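Local atomic coordinates of integral membrane indolylacetylinositol arabinosyltransferase EmbC (Mycolicibacterium smegmatis, PDB entry 7BVE), a protein that probably transfers arabinose units in the membrane to build cell-wall arabinan, and is a target of the anti-tuberculosis drug ethambutol. Residues A[866-872]-A[936-940]; A[873-877]-A[925-930]; A[894-898]-A[908-912]. All coordinates share one frame. Numbering follows the deposited sequence.

Contact 1: residues A[866-872]-A[936-940]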
ATOM      1  N   SER A 866      31.067 -14.131 -23.648  1.00 23.65           N
ATOM      2  CA  SER A 866      30.808 -13.182 -22.576  1.00 23.65           C
ATOM      3  C   SER A 866      30.624 -11.795 -23.170  1.00 23.65           C
ATOM      4  O   SER A 866      31.292 -11.434 -24.140  1.00 23.65           O
ATOM      5  CB  SER A 866      31.955 -13.168 -21.572  1.00 23.65           C
ATOM      6  OG  SER A 866      32.129 -14.435 -20.981  1.00 23.65           O
ATOM      7  N   ALA A 867      29.726 -11.012 -22.587  1.00 26.50           N
ATOM      8  CA  ALA A 867      29.400  -9.730 -23.183  1.00 26.50           C
ATOM      9  C   ALA A 867      28.946  -8.752 -22.115  1.00 26.50           C
ATOM     10  O   ALA A 867      28.317  -9.135 -21.130  1.00 26.50           O
ATOM     11  CB  ALA A 867      28.318  -9.886 -24.245  1.00 26.50           C
ATOM     12  N   ALA A 868      29.262  -7.479 -22.331  1.00 34.60           N
ATOM     13  CA  ALA A 868      28.838  -6.390 -21.469  1.00 34.60           C
ATOM     14  C   ALA A 868      28.018  -5.385 -22.268  1.00 34.60           C
ATOM     15  O   ALA A 868      27.880  -5.484 -23.489  1.00 34.60           O
ATOM     16  CB  ALA A 868      30.041  -5.695 -20.824  1.00 34.60           C
ATOM     17  N   GLY A 869      27.456  -4.416 -21.560  1.00 38.60           N
ATOM     18  CA  GLY A 869      26.753  -3.336 -22.216  1.00 38.60           C
ATOM     19  C   GLY A 869      25.302  -3.625 -22.515  1.00 38.60           C
ATOM     20  O   GLY A 869      24.895  -4.785 -22.572  1.00 38.60           O
ATOM     21  N   ARG A 870      24.517  -2.572 -22.711  1.00 48.07           N
ATOM     22  CA  ARG A 870      23.092  -2.698 -22.981  1.00 48.07           C
ATOM     23  C   ARG A 870      22.864  -2.819 -24.481  1.00 48.07           C
ATOM     24  O   ARG A 870      23.298  -1.954 -25.245  1.00 48.07           O
ATOM     25  CB  ARG A 870      22.354  -1.489 -22.418  1.00 48.07           C
ATOM     26  CG  ARG A 870      20.851  -1.516 -22.585  1.00 48.07           C
ATOM     27  CD  ARG A 870      20.236  -0.284 -21.940  1.00 48.07           C
ATOM     28  NE  ARG A 870      18.787  -0.215 -22.106  1.00 48.07           N
ATOM     29  CZ  ARG A 870      18.030   0.775 -21.642  1.00 48.07           C
ATOM     30  NH1 ARG A 870      18.584   1.782 -20.984  1.00 48.07           N
ATOM     31  NH2 ARG A 870      16.720   0.759 -21.836  1.00 48.07           N
ATOM     32  N   PHE A 871      22.185  -3.885 -24.902  1.00 48.58           N
ATOM     33  CA  PHE A 871      21.886  -4.098 -26.313  1.00 48.58           C
ATOM     34  C   PHE A 871      20.652  -4.983 -26.441  1.00 48.58           C
ATOM     35  O   PHE A 871      20.106  -5.473 -25.450  1.00 48.58           O
ATOM     36  CB  PHE A 871      23.099  -4.671 -27.058  1.00 48.58           C
ATOM     37  CG  PHE A 871      23.597  -5.990 -26.532  1.00 48.58           C
ATOM     38  CD1 PHE A 871      24.544  -6.038 -25.523  1.00 48.58           C
ATOM     39  CD2 PHE A 871      23.169  -7.180 -27.090  1.00 48.58           C
ATOM     40  CE1 PHE A 871      25.019  -7.247 -25.052  1.00 48.58           C
ATOM     41  CE2 PHE A 871      23.636  -8.388 -26.623  1.00 48.58           C
ATOM     42  CZ  PHE A 871      24.565  -8.419 -25.604  1.00 48.58           C
ATOM     43  N   ASP A 872      20.217  -5.184 -27.682  1.00 60.26           N
ATOM     44  CA  ASP A 872      18.935  -5.793 -27.998  1.00 60.26           C
ATOM     45  C   ASP A 872      19.128  -7.299 -28.208  1.00 60.26           C
ATOM     46  O   ASP A 872      20.206  -7.845 -27.973  1.00 60.26           O
ATOM     47  CB  ASP A 872      18.338  -5.088 -29.224  1.00 60.26           C
ATOM     48  CG  ASP A 872      16.822  -5.184 -29.295  1.00 60.26           C
ATOM     49  OD1 ASP A 872      16.219  -5.838 -28.421  1.00 60.26           O
ATOM     50  OD2 ASP A 872      16.236  -4.585 -30.223  1.00 60.26           O
ATOM     51  N   HIS A 936      23.996   3.437 -25.240  1.00 52.22           N
ATOM     52  CA  HIS A 936      23.890   2.073 -25.822  1.00 52.22           C
ATOM     53  C   HIS A 936      25.276   1.639 -26.313  1.00 52.22           C
ATOM     54  O   HIS A 936      25.969   2.478 -26.923  1.00 52.22           O
ATOM     55  CB  HIS A 936      22.831   2.032 -26.932  1.00 52.22           C
ATOM     56  CG  HIS A 936      22.332   0.657 -27.227  1.00 52.22           C
ATOM     57  ND1 HIS A 936      21.196   0.142 -26.636  1.00 52.22           N
ATOM     58  CD2 HIS A 936      22.812  -0.312 -28.036  1.00 52.22           C
ATOM     59  CE1 HIS A 936      20.993  -1.085 -27.073  1.00 52.22           C
ATOM     60  NE2 HIS A 936      21.971  -1.387 -27.934  1.00 52.22           N
ATOM     61  N   TRP A 937      25.680   0.403 -26.029  1.00 48.01           N
ATOM     62  CA  TRP A 937      26.985  -0.147 -26.480  1.00 48.01           C
ATOM     63  C   TRP A 937      27.002  -1.682 -26.453  1.00 48.01           C
ATOM     64  O   TRP A 937      25.961  -2.257 -26.304  1.00 48.01           O
ATOM     65  CB  TRP A 937      28.113   0.465 -25.670  1.00 48.01           C
ATOM     66  CG  TRP A 937      27.909   0.429 -24.197  1.00 48.01           C
ATOM     67  CD1 TRP A 937      26.977   1.071 -23.445  1.00 48.01           C
ATOM     68  CD2 TRP A 937      28.742  -0.290 -23.293  1.00 48.01           C
ATOM     69  NE1 TRP A 937      27.169   0.788 -22.127  1.00 48.01           N
ATOM     70  CE2 TRP A 937      28.241  -0.054 -22.008  1.00 48.01           C
ATOM     71  CE3 TRP A 937      29.842  -1.125 -23.469  1.00 48.01           C
ATOM     72  CZ2 TRP A 937      28.820  -0.635 -20.893  1.00 48.01           C
ATOM     73  CZ3 TRP A 937      30.418  -1.682 -22.366  1.00 48.01           C
ATOM     74  CH2 TRP A 937      29.911  -1.434 -21.104  1.00 48.01           C
ATOM     75  N   ILE A 938      28.159  -2.290 -26.668  1.00 39.73           N
ATOM     76  CA  ILE A 938      28.340  -3.757 -26.725  1.00 39.73           C
ATOM     77  C   ILE A 938      29.807  -4.036 -26.433  1.00 39.73           C
ATOM     78  O   ILE A 938      30.570  -3.376 -27.026  1.00 39.73           O
ATOM     79  CB  ILE A 938      28.074  -4.137 -28.182  1.00 39.73           C
ATOM     80  CG1 ILE A 938      26.627  -4.527 -28.460  1.00 39.73           C
ATOM     81  CG2 ILE A 938      29.028  -5.202 -28.667  1.00 39.73           C
ATOM     82  CD1 ILE A 938      26.405  -5.016 -29.860  1.00 39.73           C
ATOM     83  N   ALA A 939      30.180  -5.048 -25.649  1.00 33.97           N
ATOM     84  CA  ALA A 939      31.592  -5.471 -25.414  1.00 33.97           C
ATOM     85  C   ALA A 939      31.715  -6.953 -25.784  1.00 33.97           C
ATOM     86  O   ALA A 939      30.699  -7.585 -25.762  1.00 33.97           O
ATOM     87  CB  ALA A 939      31.977  -5.229 -23.992  1.00 33.97           C
ATOM     88  N   LEU A 940      32.874  -7.476 -26.189  1.00 30.19           N
ATOM     89  CA  LEU A 940      32.808  -8.897 -26.635  1.00 30.19           C
ATOM     90  C   LEU A 940      34.119  -9.650 -26.402  1.00 30.19           C
ATOM     91  O   LEU A 940      35.196  -9.045 -26.570  1.00 30.19           O
ATOM     92  CB  LEU A 940      32.441  -8.909 -28.123  1.00 30.19           C
ATOM     93  CG  LEU A 940      32.260 -10.293 -28.746  1.00 30.19           C
ATOM     94  CD1 LEU A 940      31.188 -11.082 -28.011  1.00 30.19           C
ATOM     95  CD2 LEU A 940      31.921 -10.182 -30.224  1.00 30.19           C
TER
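Two backbone hydrogen bonds join these segments, which run in opposite directions. Ala939 N donates to Ala868 O at 3.2 Å. Trp937 N makes a weak bond to Arg870 O at 3.4 Å. The CA pairing runs Ala867 with Leu940, Ala868 with Ala939 and Gly869 with Ile938, CA-CA 4.9, 4.9 and 4.8 Å. A CA-H...O contact, Ala867 CA to Ala939 O at 3.6 Å, extends the backbone pairing.

The aromatic contact centres on Gly869. Its CA sits over the face of the Trp937 six-membered ring, 3.6 Å from the centroid and 10° off the normal, a CH-pi interaction. A CB here would clash with Trp937 CD2, and the phi/psi of 86/159 suits glycine by itself. The indole can therefore lie flat against the backbone. Over one face of the His936 ring lies Arg870 O, 3.1 Å from His936 NE2, but the angle is too poor for a hydrogen bond. His936 NE2 instead makes a weak hydrogen bond to Glu875 OE1.

In the apolar packing, Ala868 CB meets Ala939 CB at 3.7 Å, and Phe871 CB meets Ile938 CG1 at 3.8 Å.

An antiparallel, strand-like pairing thus continues from strand 862-867 into its loop, in a beta-rich C-terminal domain consistent with the galactose-binding-like beta-sandwich fold of carbohydrate-binding modules. The His936 side chain is about 5 Å from a calcium ion. Trp836 packs edge-to-face with Trp937. Strand 862-867 pairs antiparallel with 907-912. In the loop after it, Phe871 packs on Arg907 and Leu909 of 907-912. Strand 939-940 pairs with 833-834.

Contact 2: residues A[873-877]-A[925-930]; sequences QGEVE and LVASDD. With CA (calcium ion), chain E.
Three acidic side chains, like charges close together, gather at one end of this contact. Glu875 OE2 lies 4.1 Å from Asp930 OD2, and Glu875 OE1 lies 4.5 Å from Asp929 OD1. Here the loop after strand 862-867 enters strand 877-878 and forms an antiparallel bridge to strand 922-928, in the sheet of a probably galactose-binding-like beta-sandwich domain. Segment 925-930 is extended, strand-like from Leu925 to about Ser928. Segment 873-877 turns first: Gln873, Gly874 and Glu875 have phi/psi of -75/-55, -95/33 and -79/-45. Val876 (-105/131) and Glu877 (-136/168) then extend.

Glu877 and Val926 form an antiparallel hydrogen-bonded pair, CA-CA 5.4 Å, side chains on one face. Glu877 N donates to Val926 O at 3.2 Å and 168°. Val876 CA, 4.7 Å from Ala927 CA, also approaches Val926 O at 3.6 Å, a CA-H...O contact. Val876 is t and Leu925 is m,t, so Val876 CG1 meets Leu925 CD2 at 4.3 Å. Glu877 is m,t, and its OE1 is hydrogen-bonded to Ser894 OG.

Glu875 has chi1 -51° and chi2 -117°, which carries its carboxylate along the strand to the two aspartates. A weak hydrogen bond from His936 NE2 to Glu875 OE1, with the calcium on Asp929, probably offsets part of the repulsion. The CA-to-CB bond of Asp929 points away from segment 873-877. With chi1 at 177°, its OD2 binds the calcium ion at 2.7 Å.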
ATOM      1  N   GLN A 873      18.073  -7.979 -28.662  1.00 58.63           N
ATOM      2  CA  GLN A 873      18.088  -9.441 -28.707  1.00 58.63           C
ATOM      3  C   GLN A 873      18.947  -9.961 -29.857  1.00 58.63           C
ATOM      4  O   GLN A 873      19.859 -10.770 -29.649  1.00 58.63           O
ATOM      5  CB  GLN A 873      16.654  -9.967 -28.816  1.00 58.63           C
ATOM      6  CG  GLN A 873      16.483 -11.466 -28.565  1.00 58.63           C
ATOM      7  CD  GLN A 873      16.612 -12.309 -29.820  1.00 58.63           C
ATOM      8  OE1 GLN A 873      16.301 -11.859 -30.923  1.00 58.63           O
ATOM      9  NE2 GLN A 873      17.071 -13.545 -29.658  1.00 58.63           N
ATOM     10  N   GLY A 874      18.660  -9.525 -31.079  1.00 54.20           N
ATOM     11  CA  GLY A 874      19.330 -10.071 -32.245  1.00 54.20           C
ATOM     12  C   GLY A 874      20.532  -9.279 -32.712  1.00 54.20           C
ATOM     13  O   GLY A 874      20.826  -9.236 -33.910  1.00 54.20           O
ATOM     14  N   GLU A 875      21.250  -8.666 -31.766  1.00 56.56           N
ATOM     15  CA  GLU A 875      22.437  -7.833 -32.109  1.00 56.56           C
ATOM     16  C   GLU A 875      23.658  -8.720 -32.387  1.00 56.56           C
ATOM     17  O   GLU A 875      24.363  -8.456 -33.381  1.00 56.56           O
ATOM     18  CB  GLU A 875      22.730  -6.837 -30.984  1.00 56.56           C
ATOM     19  CG  GLU A 875      21.514  -6.035 -30.556  1.00 56.56           C
ATOM     20  CD  GLU A 875      21.628  -4.539 -30.795  1.00 56.56           C
ATOM     21  OE1 GLU A 875      22.507  -3.908 -30.175  1.00 56.56           O
ATOM     22  OE2 GLU A 875      20.837  -4.008 -31.599  1.00 56.56           O
ATOM     23  N   VAL A 876      23.890  -9.725 -31.538  1.00 45.50           N
ATOM     24  CA  VAL A 876      25.033 -10.621 -31.663  1.00 45.50           C
ATOM     25  C   VAL A 876      24.541 -11.956 -32.195  1.00 45.50           C
ATOM     26  O   VAL A 876      23.559 -12.508 -31.688  1.00 45.50           O
ATOM     27  CB  VAL A 876      25.745 -10.798 -30.309  1.00 45.50           C
ATOM     28  CG1 VAL A 876      27.005 -11.624 -30.473  1.00 45.50           C
ATOM     29  CG2 VAL A 876      26.042  -9.458 -29.681  1.00 45.50           C
ATOM     30  N   GLU A 877      25.202 -12.472 -33.230  1.00 45.56           N
ATOM     31  CA  GLU A 877      24.785 -13.718 -33.856  1.00 45.56           C
ATOM     32  C   GLU A 877      25.998 -14.596 -34.114  1.00 45.56           C
ATOM     33  O   GLU A 877      27.142 -14.158 -34.004  1.00 45.56           O
ATOM     34  CB  GLU A 877      24.043 -13.474 -35.173  1.00 45.56           C
ATOM     35  CG  GLU A 877      22.727 -12.740 -35.020  1.00 45.56           C
ATOM     36  CD  GLU A 877      22.024 -12.540 -36.335  1.00 45.56           C
ATOM     37  OE1 GLU A 877      22.595 -12.931 -37.373  1.00 45.56           O
ATOM     38  OE2 GLU A 877      20.909 -11.978 -36.331  1.00 45.56           O
ATOM     39  N   LEU A 925      31.735 -14.984 -35.305  1.00 41.23           N
ATOM     40  CA  LEU A 925      30.858 -14.051 -34.569  1.00 41.23           C
ATOM     41  C   LEU A 925      30.454 -12.914 -35.502  1.00 41.23           C
ATOM     42  O   LEU A 925      31.084 -12.741 -36.523  1.00 41.23           O
ATOM     43  CB  LEU A 925      31.615 -13.511 -33.358  1.00 41.23           C
ATOM     44  CG  LEU A 925      31.633 -14.397 -32.119  1.00 41.23           C
ATOM     45  CD1 LEU A 925      32.849 -14.113 -31.277  1.00 41.23           C
ATOM     46  CD2 LEU A 925      30.399 -14.157 -31.298  1.00 41.23           C
ATOM     47  N   VAL A 926      29.461 -12.132 -35.116  1.00 39.87           N
ATOM     48  CA  VAL A 926      28.951 -11.028 -35.964  1.00 39.87           C
ATOM     49  C   VAL A 926      28.289 -10.048 -35.007  1.00 39.87           C
ATOM     50  O   VAL A 926      27.612 -10.534 -34.150  1.00 39.87           O
ATOM     51  CB  VAL A 926      27.883 -11.601 -36.901  1.00 39.87           C
ATOM     52  CG1 VAL A 926      26.789 -10.594 -37.158  1.00 39.87           C
ATOM     53  CG2 VAL A 926      28.422 -12.174 -38.195  1.00 39.87           C
ATOM     54  N   ALA A 927      28.514  -8.738 -35.113  1.00 48.40           N
ATOM     55  CA  ALA A 927      27.818  -7.784 -34.214  1.00 48.40           C
ATOM     56  C   ALA A 927      27.540  -6.431 -34.900  1.00 48.40           C
ATOM     57  O   ALA A 927      28.255  -6.075 -35.855  1.00 48.40           O
ATOM     58  CB  ALA A 927      28.588  -7.616 -32.944  1.00 48.40           C
ATOM     59  N   SER A 928      26.537  -5.701 -34.401  1.00 57.01           N
ATOM     60  CA  SER A 928      26.162  -4.379 -34.970  1.00 57.01           C
ATOM     61  C   SER A 928      25.324  -3.597 -33.952  1.00 57.01           C
ATOM     62  O   SER A 928      24.368  -4.181 -33.403  1.00 57.01           O
ATOM     63  CB  SER A 928      25.420  -4.551 -36.270  1.00 57.01           C
ATOM     64  OG  SER A 928      24.224  -5.292 -36.075  1.00 57.01           O
ATOM     65  N   ASP A 929      25.656  -2.320 -33.741  1.00 62.17           N
ATOM     66  CA  ASP A 929      24.909  -1.466 -32.777  1.00 62.17           C
ATOM     67  C   ASP A 929      24.007  -0.506 -33.561  1.00 62.17           C
ATOM     68  O   ASP A 929      24.536   0.262 -34.388  1.00 62.17           O
ATOM     69  CB  ASP A 929      25.867  -0.712 -31.850  1.00 62.17           C
ATOM     70  CG  ASP A 929      25.154   0.225 -30.891  1.00 62.17           C
ATOM     71  OD1 ASP A 929      23.917   0.329 -30.990  1.00 62.17           O
ATOM     72  OD2 ASP A 929      25.843   0.841 -30.053  1.00 62.17           O
ATOM     73  N   ASP A 930      22.698  -0.552 -33.293  1.00 65.45           N
ATOM     74  CA  ASP A 930      21.708   0.304 -34.002  1.00 65.45           C
ATOM     75  C   ASP A 930      21.561   1.662 -33.304  1.00 65.45           C
ATOM     76  O   ASP A 930      20.494   1.889 -32.697  1.00 65.45           O
ATOM     77  CB  ASP A 930      20.358  -0.408 -34.124  1.00 65.45           C
ATOM     78  CG  ASP A 930      20.429  -1.701 -34.917  1.00 65.45           C
ATOM     79  OD1 ASP A 930      21.543  -2.063 -35.348  1.00 65.45           O
ATOM     80  OD2 ASP A 930      19.372  -2.336 -35.099  1.00 65.45           O
TER
HETATM   81 CA    CA E1101      26.447   3.507 -29.909  1.00122.24          CA

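Contact 3: residues A[894-898]-A[908-912]; sequences SITFG and NLRAP
Phe897 packs against residues 909-911 of the partner strand in the beta hairpin of 895-899 and 907-912. Its rotamer is m, chi1 -71° and chi2 -71°. The ring edge meets the opposing backbone, with Phe897 CD1 3.5 Å from Arg910 C. Phe897 CD1 also lies 3.8 Å from Ala911 CB, and Phe897 CB 3.7 Å from Leu909 CB. Leu909 is m,t. Ile895 is p,t, and its CD1 reaches Ala911 CB at 4.1 Å.

Both segments are extended. The directions CA 895 to 898 and CA 908 to 911 are 139° apart, antiparallel but splayed. Gly898 (phi/psi -111/163) and Arg910 form an antiparallel hydrogen-bonded pair, CA-CA 5.9 Å. Gly898 N donates to Arg910 O at 3.3 Å; Arg910 N returns a weak bond to Gly898 O at 3.4 Å.

In the sheet of the C-terminal domain, strand 907-912 pairs with 862-867 and strand 895-899 with 877-878. Phe897 packs on Val865 and Val878 of these neighbours, and Arg910 touches Tyr1028 of strand 1020-1029.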
ATOM      1  N   SER A 894      22.606 -18.971 -39.292  1.00 46.65           N
ATOM      2  CA  SER A 894      22.593 -17.932 -38.269  1.00 46.65           C
ATOM      3  C   SER A 894      21.703 -18.340 -37.101  1.00 46.65           C
ATOM      4  O   SER A 894      20.521 -18.635 -37.296  1.00 46.65           O
ATOM      5  CB  SER A 894      22.108 -16.606 -38.859  1.00 46.65           C
ATOM      6  OG  SER A 894      22.058 -15.595 -37.869  1.00 46.65           O
ATOM      7  N   ILE A 895      22.273 -18.350 -35.893  1.00 39.85           N
ATOM      8  CA  ILE A 895      21.507 -18.451 -34.655  1.00 39.85           C
ATOM      9  C   ILE A 895      21.822 -17.249 -33.781  1.00 39.85           C
ATOM     10  O   ILE A 895      22.827 -16.560 -33.973  1.00 39.85           O
ATOM     11  CB  ILE A 895      21.782 -19.746 -33.859  1.00 39.85           C
ATOM     12  CG1 ILE A 895      23.288 -19.941 -33.654  1.00 39.85           C
ATOM     13  CG2 ILE A 895      21.069 -20.933 -34.482  1.00 39.85           C
ATOM     14  CD1 ILE A 895      23.645 -21.028 -32.670  1.00 39.85           C
ATOM     15  N   THR A 896      20.964 -17.018 -32.800  1.00 38.61           N
ATOM     16  CA  THR A 896      21.056 -15.853 -31.939  1.00 38.61           C
ATOM     17  C   THR A 896      21.242 -16.299 -30.494  1.00 38.61           C
ATOM     18  O   THR A 896      20.622 -17.263 -30.041  1.00 38.61           O
ATOM     19  CB  THR A 896      19.793 -15.002 -32.078  1.00 38.61           C
ATOM     20  OG1 THR A 896      19.550 -14.746 -33.464  1.00 38.61           O
ATOM     21  CG2 THR A 896      19.955 -13.671 -31.378  1.00 38.61           C
ATOM     22  N   PHE A 897      22.115 -15.604 -29.772  1.00 26.12           N
ATOM     23  CA  PHE A 897      22.287 -15.870 -28.357  1.00 26.12           C
ATOM     24  C   PHE A 897      21.094 -15.372 -27.558  1.00 26.12           C
ATOM     25  O   PHE A 897      20.422 -14.409 -27.935  1.00 26.12           O
ATOM     26  CB  PHE A 897      23.547 -15.210 -27.818  1.00 26.12           C
ATOM     27  CG  PHE A 897      24.799 -15.847 -28.279  1.00 26.12           C
ATOM     28  CD1 PHE A 897      25.161 -17.087 -27.803  1.00 26.12           C
ATOM     29  CD2 PHE A 897      25.647 -15.192 -29.139  1.00 26.12           C
ATOM     30  CE1 PHE A 897      26.320 -17.685 -28.206  1.00 26.12           C
ATOM     31  CE2 PHE A 897      26.816 -15.782 -29.536  1.00 26.12           C
ATOM     32  CZ  PHE A 897      27.150 -17.036 -29.065  1.00 26.12           C
ATOM     33  N   GLY A 898      20.845 -16.035 -26.436  1.00 27.40           N
ATOM     34  CA  GLY A 898      19.891 -15.540 -25.467  1.00 27.40           C
ATOM     35  C   GLY A 898      20.619 -15.097 -24.219  1.00 27.40           C
ATOM     36  O   GLY A 898      21.771 -15.482 -24.010  1.00 27.40           O
ATOM     37  N   ASN A 908      26.997 -13.892 -19.449  1.00 19.54           N
ATOM     38  CA  ASN A 908      27.279 -14.971 -20.383  1.00 19.54           C
ATOM     39  C   ASN A 908      26.127 -15.094 -21.365  1.00 19.54           C
ATOM     40  O   ASN A 908      24.971 -15.222 -20.957  1.00 19.54           O
ATOM     41  CB  ASN A 908      27.480 -16.294 -19.654  1.00 19.54           C
ATOM     42  CG  ASN A 908      28.815 -16.382 -18.953  1.00 19.54           C
ATOM     43  OD1 ASN A 908      29.856 -16.112 -19.536  1.00 19.54           O
ATOM     44  ND2 ASN A 908      28.786 -16.745 -17.683  1.00 19.54           N
ATOM     45  N   LEU A 909      26.445 -15.041 -22.652  1.00 18.05           N
ATOM     46  CA  LEU A 909      25.488 -15.295 -23.716  1.00 18.05           C
ATOM     47  C   LEU A 909      25.653 -16.741 -24.148  1.00 18.05           C
ATOM     48  O   LEU A 909      26.778 -17.199 -24.352  1.00 18.05           O
ATOM     49  CB  LEU A 909      25.727 -14.367 -24.904  1.00 18.05           C
ATOM     50  CG  LEU A 909      25.674 -12.854 -24.732  1.00 18.05           C
ATOM     51  CD1 LEU A 909      26.031 -12.205 -26.044  1.00 18.05           C
ATOM     52  CD2 LEU A 909      24.325 -12.409 -24.280  1.00 18.05           C
ATOM     53  N   ARG A 910      24.546 -17.453 -24.296  1.00 15.07           N
ATOM     54  CA  ARG A 910      24.591 -18.897 -24.452  1.00 15.07           C
ATOM     55  C   ARG A 910      23.649 -19.365 -25.554  1.00 15.07           C
ATOM     56  O   ARG A 910      22.618 -18.748 -25.828  1.00 15.07           O
ATOM     57  CB  ARG A 910      24.248 -19.560 -23.130  1.00 15.07           C
ATOM     58  CG  ARG A 910      22.870 -19.232 -22.662  1.00 15.07           C
ATOM     59  CD  ARG A 910      22.575 -19.866 -21.360  1.00 15.07           C
ATOM     60  NE  ARG A 910      23.305 -19.226 -20.272  1.00 15.07           N
ATOM     61  CZ  ARG A 910      22.841 -18.174 -19.615  1.00 15.07           C
ATOM     62  NH1 ARG A 910      21.673 -17.656 -19.945  1.00 15.07           N
ATOM     63  NH2 ARG A 910      23.545 -17.653 -18.635  1.00 15.07           N
ATOM     64  N   ALA A 911      24.026 -20.471 -26.191  1.00 15.07           N
ATOM     65  CA  ALA A 911      23.264 -21.057 -27.255  1.00 15.07           C
ATOM     66  C   ALA A 911      23.655 -22.523 -27.274  1.00 15.07           C
ATOM     67  O   ALA A 911      24.856 -22.823 -27.215  1.00 15.07           O
ATOM     68  CB  ALA A 911      23.553 -20.420 -28.610  1.00 15.07           C
ATOM     69  N   PRO A 912      22.697 -23.444 -27.336  1.00 15.07           N
ATOM     70  CA  PRO A 912      23.045 -24.864 -27.378  1.00 15.07           C
ATOM     71  C   PRO A 912      23.662 -25.249 -28.707  1.00 15.07           C
ATOM     72  O   PRO A 912      23.445 -24.601 -29.730  1.00 15.07           O
ATOM     73  CB  PRO A 912      21.699 -25.561 -27.181  1.00 15.07           C
ATOM     74  CG  PRO A 912      20.835 -24.548 -26.556  1.00 15.07           C
ATOM     75  CD  PRO A 912      21.255 -23.249 -27.133  1.00 15.07           C
TER

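The contacts nest along the chain: contact 3 lies inside the loop closed by contact 2, and contact 2 inside that of contact 1. Contacts 1 and 2 have centres about 9 Å apart and meet near the calcium ion, where His936 CD2 lies 3.2 Å from Asp929 OD1. Contacts 2 and 3, about 11 Å between centres, join through Glu877 OE1 and Ser894 OG, 2.8 Å apart. Contacts 1 and 3, about 14 Å between centres, lie on the neighbouring strands 862-867 and 907-912; Ser866 OG is 3.2 Å from Asn908 OD1, a probable hydrogen bond, and Ala867 CB is 3.7 Å from Leu909 CD1. None of the residues in these segments belongs to the ethambutol pocket.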